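Local coordinates for protein fructokinase (Xylella fastidiosa Temecula1, PDB 3LJS) that probably phosphorylates fructose with ATP, acting as a fructokinase of the PfkB (ribokinase-like) carbohydrate kinase family, at residues B[32-36]-B[64-68]. Residues are numbered along the deposited sequence; the frame is centred on the assembly and turned at random.
Sequences LQCAG and FGDFL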
loop_
_atom_site.group_PDB
_atom_site.type_symbol
_atom_site.label_atom_id
_atom_site.label_comp_id
_atom_site.label_asym_id
_atom_site.label_seq_id
_atom_site.Cartn_x
_atom_site.Cartn_y
_atom_site.Cartn_z
ATOM N N LEU B 32 -5.802 7.954 -8.330
ATOM C CA LEU B 32 -5.349 9.321 -8.097
ATOM C C LEU B 32 -4.902 9.541 -6.655
ATOM O O LEU B 32 -5.586 9.155 -5.711
ATOM C CB LEU B 32 -6.467 10.306 -8.458
ATOM C CG LEU B 32 -6.591 10.759 -9.920
ATOM C CD1 LEU B 32 -6.028 9.721 -10.872
ATOM C CD2 LEU B 32 -8.056 11.052 -10.221
ATOM N N GLN B 33 -3.748 10.177 -6.506
ATOM C CA GLN B 33 -3.157 10.462 -5.203
ATOM C C GLN B 33 -3.716 11.735 -4.567
ATOM O O GLN B 33 -3.614 12.818 -5.145
ATOM C CB GLN B 33 -1.646 10.600 -5.365
ATOM C CG GLN B 33 -0.906 11.023 -4.116
ATOM C CD GLN B 33 0.525 11.417 -4.417
ATOM O OE1 GLN B 33 0.773 12.397 -5.120
ATOM N NE2 GLN B 33 1.473 10.652 -3.897
ATOM N N CYS B 34 -4.296 11.597 -3.378
ATOM C CA CYS B 34 -4.857 12.731 -2.646
ATOM C C CYS B 34 -4.438 12.713 -1.178
ATOM O O CYS B 34 -4.451 11.665 -0.533
ATOM C CB CYS B 34 -6.386 12.716 -2.720
ATOM S SG CYS B 34 -7.043 13.078 -4.354
ATOM N N ALA B 35 -4.066 13.879 -0.657
ATOM C CA ALA B 35 -3.669 13.998 0.742
ATOM C C ALA B 35 -4.908 13.772 1.604
ATOM O O ALA B 35 -5.987 14.278 1.295
ATOM C CB ALA B 35 -3.082 15.384 1.008
ATOM N N GLY B 36 -4.754 13.007 2.682
ATOM C CA GLY B 36 -5.885 12.722 3.548
ATOM C C GLY B 36 -5.517 12.519 5.006
ATOM O O GLY B 36 -4.385 12.780 5.415
ATOM N N PHE B 64 5.449 9.221 -0.474
ATOM C CA PHE B 64 4.154 9.692 -0.009
ATOM C C PHE B 64 4.288 10.602 1.199
ATOM O O PHE B 64 3.542 11.573 1.342
ATOM C CB PHE B 64 3.250 8.503 0.297
ATOM C CG PHE B 64 2.915 7.688 -0.917
ATOM C CD1 PHE B 64 2.334 8.290 -2.027
ATOM C CD2 PHE B 64 3.190 6.327 -0.958
ATOM C CE1 PHE B 64 2.027 7.550 -3.167
ATOM C CE2 PHE B 64 2.887 5.574 -2.090
ATOM C CZ PHE B 64 2.304 6.187 -3.199
ATOM N N GLY B 65 5.247 10.291 2.063
ATOM C CA GLY B 65 5.471 11.114 3.235
ATOM C C GLY B 65 5.942 12.485 2.787
ATOM O O GLY B 65 5.518 13.506 3.332
ATOM N N ASP B 66 6.823 12.514 1.788
ATOM C CA ASP B 66 7.331 13.777 1.265
ATOM C C ASP B 66 6.178 14.577 0.672
ATOM O O ASP B 66 6.126 15.800 0.803
ATOM C CB ASP B 66 8.390 13.545 0.180
ATOM C CG ASP B 66 9.634 12.854 0.708
ATOM O OD1 ASP B 66 9.923 12.980 1.919
ATOM O OD2 ASP B 66 10.333 12.197 -0.097
ATOM N N PHE B 67 5.257 13.875 0.014
ATOM C CA PHE B 67 4.098 14.516 -0.598
ATOM C C PHE B 67 3.226 15.184 0.454
ATOM O O PHE B 67 2.754 16.309 0.269
ATOM C CB PHE B 67 3.256 13.489 -1.353
ATOM C CG PHE B 67 1.956 14.037 -1.868
ATOM C CD1 PHE B 67 1.938 14.989 -2.883
ATOM C CD2 PHE B 67 0.746 13.584 -1.353
ATOM C CE1 PHE B 67 0.731 15.481 -3.379
ATOM C CE2 PHE B 67 -0.464 14.067 -1.840
ATOM C CZ PHE B 67 -0.473 15.016 -2.855
ATOM N N LEU B 68 2.998 14.478 1.553
ATOM C CA LEU B 68 2.183 15.011 2.638
ATOM C C LEU B 68 2.884 16.195 3.303
ATOM O O LEU B 68 2.258 17.212 3.592
ATOM C CB LEU B 68 1.902 13.910 3.661
ATOM C CG LEU B 68 0.984 12.797 3.139
ATOM C CD1 LEU B 68 0.904 11.666 4.146
ATOM C CD2 LEU B 68 -0.402 13.368 2.868
#
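Gln33 reaches out from the strand and lays its side-chain amide flat over one face of the Phe67 ring, the two planes only 12° apart. OE1 of Gln33 sits above the centre of the ring, 3.5 Å from Phe67 CE1, and the methylene before the amide adds a CH-pi contact, Gln33 CG lying 4.2 Å from the Phe67 ring centroid. Both side chains leave the backbone with CG anti to N, and the glutamine, extended beyond CG, carries its amide over the ring; the two run past one another from opposing sides, glutamine amide over phenyl face.

The other end of the same amide meets a second ring. Gln33 NE2 approaches the edge of Phe64, near the ring plane and 3.1 Å from Phe64 CD1, with amide and ring planes 80° apart. One amide thus lies flat on Phe67 and stands nearly upright against the edge of Phe64, and no hydrogen bond joins the two segments.

Next along the strand, Ala35 packs its CB on Leu68 CD2 at 3.8 Å and on Phe67 CE2 at 4.1 Å. Separately, the backbone Ala35 N comes up to the edge of the Phe67 ring, in its plane.

Over segments 32-36 and 64-68 the axes cross at -57° and come within 9.5 Å at closest approach. Strand 30-36 is the outermost strand, within this chain, of the four-stranded lid sheet, hydrogen-bonded to strand 14-19, whose Ile15 also packs on Phe64, Phe67 and Leu68. At Leu32 the sheet runs on into an antiparallel strand of the second subunit, and Phe94 of that subunit meets Phe64 edge to face. Helix 63-75 follows strand 53-60 of the large central sheet, so the contact joins the lid to the main alpha/beta domain beside the dimer interface.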